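Local coordinates for protein 5,10-methylenetetrahydromethanopterin reductase (Methanopyrus kandleri, PDB 1EZW) that catalyses the reversible, coenzyme F420-dependent reduction of methylene-tetrahydromethanopterin to methyl-tetrahydromethanopterin, a step of methanogenesis from carbon dioxide, at residues Ile116-Ala121 against Tyr153-Thr158; Ile36-Asn41 against Ile65-Thr70; His264-Glu269 against Glu292-Ala297. One frame throughout, in Å; residues are numbered along the deposited sequence.

Contact 1: Ile116-Ala121 against Tyr153-Thr158; sequences IWNPEA and YVKTGT
Trp117 has CG anti to its carbonyl carbon and beside the backbone N (chi1 -50°), with the indole turned by a chi2 of 116°; the ring lies alongside that of Tyr153, both side chains pointing the same way. The planes stand at 80°, centroids 5.3 Å apart, an oblique meeting. In the conformer described, Tyr153 OH lies at the indole edge, near its plane, 3.3 Å from Trp117 CD1, and the polar ends of both rings converge on one acceptor, the carbonyl O of Pro68. Between the backbones, Lys155 N donates to Trp117 O at 3.1 Å; the return bond, Trp117 N to Tyr153 O, is weak. Val154 CG2 packs on Trp117 CB at 3.8 Å. Lys155, fully extended, runs its CB past the Asn118 amide, 3.6 Å from Asn118 OD1, and its NZ forms a weak salt bridge of 3.3 Å with Glu120 OE2. Glu120 lies within a type I turn from Asn118 to Ala121. The arrangement is a single isolated beta bridge, Trp117 with Val154, joining the two loops that flank helix 127-142 in this (beta/alpha)8 barrel, beside the second subunit.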
loop_
_atom_site.group_PDB
_atom_site.type_symbol
_atom_site.label_atom_id
_atom_site.label_comp_id
_atom_site.label_asym_id
_atom_site.label_seq_id
_atom_site.Cartn_x
_atom_site.Cartn_y
_atom_site.Cartn_z
ATOM N N ILE A 116 29.661 -17.479 -13.528
ATOM C CA ILE A 116 28.805 -18.016 -12.471
ATOM C C ILE A 116 27.594 -18.824 -12.901
ATOM O O ILE A 116 27.308 -19.877 -12.326
ATOM C CB ILE A 116 28.296 -16.886 -11.511
ATOM C CG1 ILE A 116 29.478 -16.199 -10.826
ATOM C CG2 ILE A 116 27.346 -17.492 -10.440
ATOM C CD1 ILE A 116 29.090 -15.098 -9.814
ATOM N N TRP A 117 26.904 -18.355 -13.926
ATOM C CA TRP A 117 25.674 -19.012 -14.355
ATOM C C TRP A 117 25.754 -19.932 -15.562
ATOM O O TRP A 117 24.741 -20.262 -16.184
ATOM C CB TRP A 117 24.551 -17.973 -14.534
ATOM C CG TRP A 117 24.390 -17.038 -13.333
ATOM C CD1 TRP A 117 24.586 -15.678 -13.323
ATOM C CD2 TRP A 117 24.053 -17.398 -11.977
ATOM N NE1 TRP A 117 24.393 -15.179 -12.058
ATOM C CE2 TRP A 117 24.069 -16.207 -11.215
ATOM C CE3 TRP A 117 23.745 -18.616 -11.334
ATOM C CZ2 TRP A 117 23.780 -16.185 -9.837
ATOM C CZ3 TRP A 117 23.462 -18.598 -9.959
ATOM C CH2 TRP A 117 23.480 -17.377 -9.229
ATOM N N ASN A 118 26.979 -20.362 -15.879
ATOM C CA ASN A 118 27.169 -21.351 -16.943
ATOM C C ASN A 118 28.056 -22.402 -16.244
ATOM O O ASN A 118 29.283 -22.362 -16.337
ATOM C CB ASN A 118 27.884 -20.751 -18.152
ATOM C CG ASN A 118 27.965 -21.750 -19.310
ATOM O OD1 ASN A 118 27.750 -22.923 -19.098
ATOM N ND2 ASN A 118 28.279 -21.285 -20.507
ATOM N N PRO A 119 27.431 -23.350 -15.528
ATOM C CA PRO A 119 28.076 -24.420 -14.772
ATOM C C PRO A 119 29.101 -25.247 -15.518
ATOM O O PRO A 119 30.060 -25.726 -14.912
ATOM C CB PRO A 119 26.887 -25.250 -14.279
ATOM C CG PRO A 119 25.841 -24.164 -14.071
ATOM C CD PRO A 119 25.965 -23.483 -15.405
ATOM N N GLU A 120 28.931 -25.411 -16.817
ATOM C CA GLU A 120 29.929 -26.208 -17.528
ATOM C C GLU A 120 31.119 -25.404 -18.015
ATOM O O GLU A 120 32.111 -25.976 -18.475
ATOM C CB GLU A 120 29.288 -26.982 -18.677
ATOM C CG GLU A 120 28.341 -26.199 -19.543
ATOM C CD GLU A 120 27.507 -27.111 -20.453
ATOM O OE1 GLU A 120 28.051 -27.629 -21.455
ATOM O OE2 GLU A 120 26.312 -27.335 -20.153
ATOM N N ALA A 121 31.051 -24.083 -17.901
ATOM C CA ALA A 121 32.168 -23.243 -18.342
ATOM C C ALA A 121 33.103 -22.972 -17.187
ATOM O O ALA A 121 32.708 -23.031 -16.019
ATOM C CB ALA A 121 31.641 -21.915 -18.916
ATOM N N TYR A 153 28.760 -16.496 -19.891
ATOM C CA TYR A 153 28.530 -16.282 -18.457
ATOM C C TYR A 153 27.224 -16.926 -17.977
ATOM O O TYR A 153 27.107 -17.298 -16.823
ATOM C CB TYR A 153 28.574 -14.756 -18.160
ATOM C CG TYR A 153 27.451 -14.211 -17.278
ATOM C CD1 TYR A 153 27.602 -14.095 -15.889
ATOM C CD2 TYR A 153 26.233 -13.844 -17.846
ATOM C CE1 TYR A 153 26.551 -13.618 -15.091
ATOM C CE2 TYR A 153 25.172 -13.367 -17.044
ATOM C CZ TYR A 153 25.344 -13.261 -15.687
ATOM O OH TYR A 153 24.266 -12.808 -14.928
ATOM N N VAL A 154 26.257 -17.082 -18.866
ATOM C CA VAL A 154 25.023 -17.737 -18.462
ATOM C C VAL A 154 24.573 -18.652 -19.580
ATOM O O VAL A 154 24.628 -18.291 -20.762
ATOM C CB VAL A 154 23.872 -16.698 -18.123
ATOM C CG1 VAL A 154 23.576 -15.780 -19.317
ATOM C CG2 VAL A 154 22.625 -17.460 -17.731
ATOM N N LYS A 155 24.163 -19.857 -19.198
ATOM C CA LYS A 155 23.608 -20.808 -20.145
ATOM C C LYS A 155 22.319 -21.307 -19.499
ATOM O O LYS A 155 22.335 -21.876 -18.427
ATOM C CB LYS A 155 24.562 -21.987 -20.423
ATOM C CG LYS A 155 23.907 -23.007 -21.369
ATOM C CD LYS A 155 24.852 -24.207 -21.659
ATOM C CE LYS A 155 24.120 -25.239 -22.534
ATOM N NZ LYS A 155 25.032 -26.310 -23.025
ATOM N N THR A 156 21.195 -21.073 -20.153
ATOM C CA THR A 156 19.920 -21.520 -19.597
ATOM C C THR A 156 19.475 -22.805 -20.275
ATOM O O THR A 156 20.098 -23.265 -21.259
ATOM C CB THR A 156 18.803 -20.504 -19.875
ATOM O OG1 THR A 156 18.481 -20.491 -21.271
ATOM C CG2 THR A 156 19.235 -19.093 -19.467
ATOM N N GLY A 157 18.428 -23.405 -19.720
ATOM C CA GLY A 157 17.778 -24.537 -20.349
ATOM C C GLY A 157 16.642 -23.858 -21.115
ATOM O O GLY A 157 16.780 -22.716 -21.549
ATOM N N THR A 158 15.515 -24.530 -21.328
ATOM C CA THR A 158 14.392 -23.886 -22.013
ATOM C C THR A 158 13.535 -23.350 -20.888
ATOM O O THR A 158 12.731 -24.060 -20.304
ATOM C CB THR A 158 13.631 -24.901 -22.860
ATOM O OG1 THR A 158 14.533 -25.336 -23.896
ATOM C CG2 THR A 158 12.411 -24.284 -23.475
#

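Contact 2: Ile36-Asn41 against Ile65-Thr70; sequences ICDHYN and ITNPYT
Cys37, directly after strand 33-36, lies alongside Ile65, its CA 4.2 Å from Ile65 N. The peptide bond before Ile65 is cis. One water joins the backbones here, accepting from Asp38 N and from Ile65 N, 3.1 Å from each nitrogen, so two main-chain N-H groups share a single oxygen.

Asp38 carries the contact. Its CG stands anti to the backbone N (chi1 170°), directing the carboxylate at 65-70, and CB rests 3.5 Å from Ile65 O. Thr66 OG1, likewise anti to its own backbone N (chi1 -176°), donates to Asp38 OD2 over a short 2.6 Å, coming from above the carboxylate plane, 37° out of it. The same OD2 takes a second hydrogen bond from a water at 2.9 Å, which is also bonded to Thr70 OG1 at 2.8 Å, and it forms a salt bridge with NH2 of Arg71. Three partners thus grip one buried oxygen. In the (beta/alpha)8 barrel these are the loops leaving the C-terminal ends of the adjacent parallel strands 33-36 and 60-63, the end at which TIM barrels characteristically place their active sites. An alanine at Asp38 would probably leave the Arg71 guanidinium without this acidic partner and both Thr66 OG1 and the bridging water without their acceptor, and free the hydroxyl to turn.

Beyond Asp38 the first segment diverges from the second. Tyr40 lies against helix 100-106, its OH hydrogen-bonded to Asp160 O of the second subunit, while Thr70 of the other segment touches Ile75 of that subunit.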
loop_
_atom_site.group_PDB
_atom_site.type_symbol
_atom_site.label_atom_id
_atom_site.label_comp_id
_atom_site.label_asym_id
_atom_site.label_seq_id
_atom_site.Cartn_x
_atom_site.Cartn_y
_atom_site.Cartn_z
ATOM N N ILE A 36 17.186 3.145 -6.932
ATOM C CA ILE A 36 17.513 2.645 -5.594
ATOM C C ILE A 36 18.683 1.683 -5.739
ATOM O O ILE A 36 18.619 0.724 -6.511
ATOM C CB ILE A 36 16.301 1.922 -4.939
ATOM C CG1 ILE A 36 15.236 2.969 -4.563
ATOM C CG2 ILE A 36 16.762 1.206 -3.649
ATOM C CD1 ILE A 36 15.778 3.947 -3.482
ATOM N N CYS A 37 19.765 1.952 -5.015
ATOM C CA CYS A 37 20.969 1.123 -5.082
ATOM C C CYS A 37 20.728 -0.305 -4.616
ATOM O O CYS A 37 19.810 -0.575 -3.838
ATOM C CB CYS A 37 22.055 1.756 -4.233
ATOM S SG CYS A 37 22.164 3.487 -4.598
ATOM N N ASP A 38 21.552 -1.220 -5.119
ATOM C CA ASP A 38 21.426 -2.632 -4.774
ATOM C C ASP A 38 22.659 -3.151 -4.064
ATOM O O ASP A 38 23.612 -3.592 -4.730
ATOM C CB ASP A 38 21.147 -3.448 -6.075
ATOM C CG ASP A 38 21.236 -4.954 -5.864
ATOM O OD1 ASP A 38 20.841 -5.384 -4.769
ATOM O OD2 ASP A 38 21.688 -5.673 -6.786
ATOM N N HIS A 39 22.678 -3.073 -2.726
ATOM C CA HIS A 39 23.823 -3.561 -1.917
ATOM C C HIS A 39 23.239 -4.430 -0.809
ATOM O O HIS A 39 22.330 -3.972 -0.113
ATOM C CB HIS A 39 24.592 -2.387 -1.280
ATOM C CG HIS A 39 25.390 -1.584 -2.262
ATOM N ND1 HIS A 39 26.099 -0.456 -1.904
ATOM C CD2 HIS A 39 25.605 -1.761 -3.588
ATOM C CE1 HIS A 39 26.712 0.028 -2.969
ATOM N NE2 HIS A 39 26.427 -0.744 -4.005
ATOM N N TYR A 40 23.784 -5.644 -0.621
ATOM C CA TYR A 40 23.249 -6.587 0.360
ATOM C C TYR A 40 23.170 -6.006 1.769
ATOM O O TYR A 40 22.336 -6.437 2.581
ATOM C CB TYR A 40 24.120 -7.874 0.391
ATOM C CG TYR A 40 25.351 -7.666 1.245
ATOM C CD1 TYR A 40 25.291 -7.866 2.632
ATOM C CD2 TYR A 40 26.487 -7.014 0.710
ATOM C CE1 TYR A 40 26.293 -7.400 3.483
ATOM C CE2 TYR A 40 27.509 -6.542 1.565
ATOM C CZ TYR A 40 27.398 -6.721 2.931
ATOM O OH TYR A 40 28.321 -6.135 3.781
ATOM N N ASN A 41 24.029 -5.026 2.082
ATOM C CA ASN A 41 24.030 -4.519 3.447
ATOM C C ASN A 41 22.865 -3.609 3.781
ATOM O O ASN A 41 22.608 -3.322 4.936
ATOM C CB ASN A 41 25.354 -3.787 3.765
ATOM C CG ASN A 41 25.703 -2.729 2.743
ATOM O OD1 ASN A 41 25.787 -3.005 1.561
ATOM N ND2 ASN A 41 25.939 -1.520 3.207
ATOM N N ILE A 65 22.384 0.730 -9.047
ATOM C CA ILE A 65 22.292 -0.260 -10.118
ATOM C C ILE A 65 22.464 -1.666 -9.589
ATOM O O ILE A 65 23.052 -1.865 -8.541
ATOM C CB ILE A 65 23.414 -0.066 -11.132
ATOM C CG1 ILE A 65 24.731 0.028 -10.385
ATOM C CG2 ILE A 65 23.188 1.201 -11.945
ATOM C CD1 ILE A 65 25.978 0.122 -11.338
ATOM N N THR A 66 21.932 -2.637 -10.321
ATOM C CA THR A 66 22.102 -3.993 -9.849
ATOM C C THR A 66 23.225 -4.615 -10.660
ATOM O O THR A 66 23.972 -3.882 -11.281
ATOM C CB THR A 66 20.777 -4.777 -9.874
ATOM O OG1 THR A 66 21.024 -6.082 -9.310
ATOM C CG2 THR A 66 20.184 -4.892 -11.281
ATOM N N ASN A 67 23.384 -5.928 -10.629
ATOM C CA ASN A 67 24.534 -6.529 -11.342
ATOM C C ASN A 67 24.212 -7.935 -11.804
ATOM O O ASN A 67 23.213 -8.528 -11.403
ATOM C CB ASN A 67 25.770 -6.550 -10.399
ATOM C CG ASN A 67 25.516 -7.351 -9.125
ATOM O OD1 ASN A 67 25.147 -6.792 -8.068
ATOM N ND2 ASN A 67 25.667 -8.659 -9.218
ATOM N N PRO A 68 25.056 -8.509 -12.659
ATOM C CA PRO A 68 24.819 -9.883 -13.172
ATOM C C PRO A 68 25.150 -11.038 -12.252
ATOM O O PRO A 68 24.797 -12.179 -12.564
ATOM C CB PRO A 68 25.786 -9.977 -14.375
ATOM C CG PRO A 68 26.152 -8.515 -14.679
ATOM C CD PRO A 68 26.223 -7.882 -13.321
ATOM N N TYR A 69 25.813 -10.751 -11.138
ATOM C CA TYR A 69 26.396 -11.796 -10.308
ATOM C C TYR A 69 25.726 -12.296 -9.062
ATOM O O TYR A 69 25.754 -13.490 -8.783
ATOM C CB TYR A 69 27.813 -11.360 -9.892
ATOM C CG TYR A 69 28.646 -10.878 -11.075
ATOM C CD1 TYR A 69 28.918 -9.514 -11.239
ATOM C CD2 TYR A 69 29.052 -11.768 -12.084
ATOM C CE1 TYR A 69 29.568 -9.038 -12.368
ATOM C CE2 TYR A 69 29.719 -11.281 -13.256
ATOM C CZ TYR A 69 29.964 -9.910 -13.373
ATOM O OH TYR A 69 30.618 -9.382 -14.499
ATOM N N THR A 70 25.167 -11.384 -8.274
ATOM C CA THR A 70 24.617 -11.818 -6.999
ATOM C C THR A 70 23.261 -12.502 -7.100
ATOM O O THR A 70 22.772 -13.017 -6.091
ATOM C CB THR A 70 24.512 -10.646 -6.031
ATOM O OG1 THR A 70 23.564 -9.718 -6.579
ATOM C CG2 THR A 70 25.931 -9.951 -5.816
HETATM O O HOH W 1 23.716 -7.224 -5.374
HETATM O O HOH W 2 24.019 -0.103 -6.598
#

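Contact 3: His264-Glu269 against Glu292-Ala297; sequences HGIDTE and EDMIEA
His264 ND1 is hydrogen-bonded to a water at 2.8 Å, which in the Glu296 conformer described also donates to Glu296 OE1, at 2.7 Å. The water lies in the imidazole plane at the ring edge and links the loop to the helix; across the ring, NE2 is hydrogen-bonded to Asp202 OD1, so partners at both nitrogens would resist rotation of the imidazole. The methyl group of Ala297 presses against the root of this ring, 3.4 Å from His264 CG and equally close to His264 CB, and Ala297 O lies over one face, offset toward the rim. Another water lies by Gly265 O, to which it donates at 3.1 Å.

The rest of the contact is apolar. Ile266 bends at CG1 (chi2 -62°), and its CD1 settles against the helix backbone, 3.7 Å from Met294 CA, with Met294 CG nearly as close at 3.8 Å. The two side chains cross at about a right angle, Met294 being extended beyond CG. The same CD1 comes within 4.2 Å of Ala297 CB, so one methyl touches positions about one helical turn apart.

Gly265, with positive phi (54°), is the C-prime residue of a Schellman motif that closes helix 258-263, Ile266 N bonding back to Leu261 O and Gly265 N to Glu262 O. The loop after helix 258-263 lies on helix 292-298, whose Phe298 meets the His264 ring edge-to-face and which packs on helix 238-254 through Met294 and Ile295.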
loop_
_atom_site.group_PDB
_atom_site.type_symbol
_atom_site.label_atom_id
_atom_site.label_comp_id
_atom_site.label_asym_id
_atom_site.label_seq_id
_atom_site.Cartn_x
_atom_site.Cartn_y
_atom_site.Cartn_z
ATOM N N HIS A 264 40.843 17.039 -12.824
ATOM C CA HIS A 264 40.235 18.110 -12.051
ATOM C C HIS A 264 41.249 18.950 -11.284
ATOM O O HIS A 264 40.880 19.758 -10.439
ATOM C CB HIS A 264 39.163 17.504 -11.109
ATOM C CG HIS A 264 37.994 16.898 -11.844
ATOM N ND1 HIS A 264 37.061 17.660 -12.517
ATOM C CD2 HIS A 264 37.681 15.605 -12.115
ATOM C CE1 HIS A 264 36.230 16.868 -13.176
ATOM N NE2 HIS A 264 36.584 15.614 -12.948
ATOM N N GLY A 265 42.525 18.752 -11.611
ATOM C CA GLY A 265 43.600 19.501 -10.976
ATOM C C GLY A 265 43.568 19.405 -9.470
ATOM O O GLY A 265 43.795 20.399 -8.765
ATOM N N ILE A 266 43.300 18.206 -8.967
ATOM C CA ILE A 266 43.207 18.002 -7.531
ATOM C C ILE A 266 44.546 17.888 -6.814
ATOM O O ILE A 266 45.470 17.252 -7.309
ATOM C CB ILE A 266 42.376 16.743 -7.210
ATOM C CG1 ILE A 266 40.953 16.915 -7.757
ATOM C CG2 ILE A 266 42.317 16.518 -5.716
ATOM C CD1 ILE A 266 40.174 18.091 -7.141
ATOM N N ASP A 267 44.624 18.502 -5.638
ATOM C CA ASP A 267 45.827 18.469 -4.807
ATOM C C ASP A 267 46.010 16.999 -4.428
ATOM O O ASP A 267 45.427 16.525 -3.450
ATOM C CB ASP A 267 45.611 19.316 -3.542
ATOM C CG ASP A 267 46.863 19.451 -2.692
ATOM O OD1 ASP A 267 47.598 18.454 -2.550
ATOM O OD2 ASP A 267 47.087 20.555 -2.138
ATOM N N THR A 268 46.813 16.282 -5.208
ATOM C CA THR A 268 47.041 14.860 -4.970
ATOM C C THR A 268 47.657 14.604 -3.604
ATOM O O THR A 268 47.728 13.465 -3.146
ATOM C CB THR A 268 47.957 14.271 -6.043
ATOM O OG1 THR A 268 47.553 14.761 -7.328
ATOM C CG2 THR A 268 47.842 12.749 -6.055
ATOM N N GLU A 269 48.114 15.671 -2.957
ATOM C CA GLU A 269 48.700 15.556 -1.632
ATOM C C GLU A 269 47.543 15.438 -0.644
ATOM O O GLU A 269 47.394 14.417 0.037
ATOM C CB GLU A 269 49.547 16.790 -1.320
ATOM C CG GLU A 269 50.634 17.041 -2.359
ATOM C CD GLU A 269 51.425 18.317 -2.104
ATOM O OE1 GLU A 269 52.067 18.417 -1.027
ATOM O OE2 GLU A 269 51.400 19.213 -2.986
ATOM N N GLU A 292 37.831 23.659 -2.070
ATOM C CA GLU A 292 36.909 24.106 -3.089
ATOM C C GLU A 292 37.041 23.421 -4.428
ATOM O O GLU A 292 36.037 23.234 -5.123
ATOM C CB GLU A 292 37.002 25.612 -3.258
ATOM C CG GLU A 292 36.637 26.320 -1.985
ATOM C CD GLU A 292 36.268 27.758 -2.208
ATOM O OE1 GLU A 292 35.945 28.440 -1.212
ATOM O OE2 GLU A 292 36.294 28.204 -3.378
ATOM N N ASP A 293 38.256 23.039 -4.805
ATOM C CA ASP A 293 38.420 22.395 -6.097
ATOM C C ASP A 293 37.817 20.998 -6.111
ATOM O O ASP A 293 37.268 20.573 -7.125
ATOM C CB ASP A 293 39.886 22.346 -6.513
ATOM C CG ASP A 293 40.489 23.736 -6.653
ATOM O OD1 ASP A 293 39.798 24.672 -7.141
ATOM O OD2 ASP A 293 41.667 23.895 -6.294
ATOM N N MET A 294 37.913 20.293 -4.989
ATOM C CA MET A 294 37.333 18.948 -4.898
ATOM C C MET A 294 35.801 19.048 -4.941
ATOM O O MET A 294 35.135 18.228 -5.586
ATOM C CB MET A 294 37.735 18.272 -3.597
ATOM C CG MET A 294 39.212 18.083 -3.437
ATOM S SD MET A 294 39.545 17.551 -1.766
ATOM C CE MET A 294 41.406 17.669 -1.766
ATOM N N ILE A 295 35.252 20.040 -4.247
ATOM C CA ILE A 295 33.810 20.236 -4.234
ATOM C C ILE A 295 33.322 20.593 -5.636
ATOM O O ILE A 295 32.285 20.104 -6.087
ATOM C CB ILE A 295 33.435 21.311 -3.195
ATOM C CG1 ILE A 295 33.704 20.730 -1.796
ATOM C CG2 ILE A 295 31.987 21.782 -3.387
ATOM C CD1 ILE A 295 33.538 21.721 -0.667
ATOM N N GLU A 296 34.069 21.433 -6.353
ATOM C CA GLU A 296 33.684 21.817 -7.713
ATOM C C GLU A 296 33.827 20.624 -8.664
ATOM O O GLU A 296 33.053 20.448 -9.606
ATOM C CB GLU A 296 34.587 22.974 -8.182
ATOM C CG GLU A 296 34.292 23.595 -9.546
ATOM C CD GLU A 296 34.557 22.673 -10.715
ATOM O OE1 GLU A 296 35.465 21.814 -10.639
ATOM O OE2 GLU A 296 33.859 22.834 -11.734
ATOM N N ALA A 297 34.822 19.794 -8.421
ATOM C CA ALA A 297 35.031 18.671 -9.294
ATOM C C ALA A 297 34.050 17.521 -9.092
ATOM O O ALA A 297 33.599 16.902 -10.064
ATOM C CB ALA A 297 36.442 18.142 -9.102
HETATM O O HOH W 3 37.159 20.448 -12.221
HETATM O O HOH W 4 43.038 21.927 -6.195
#

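Overall arrangement
Contacts 1 and 2 are neighbours, their centres 20 Å apart, and they touch through Pro68 O, probably hydrogen-bonded to both contact 1 rings. Both also reach the second subunit. Contact 3 lies about 45 Å from contact 1, centre to centre, on the opposite side of the chain's centre, and no other chain of the assembly touches it. All three are largely buried. Contact 2 is the innermost, 11 Å from that centre, and depends on a buried carboxylate; contact 1, at 27 Å, mixes main-chain bonds with aromatic packing and an ion pair at exposed Glu120; contact 3, at 23 Å, with Asp293 exposed, sets a loop on a helix through methyl groups and water.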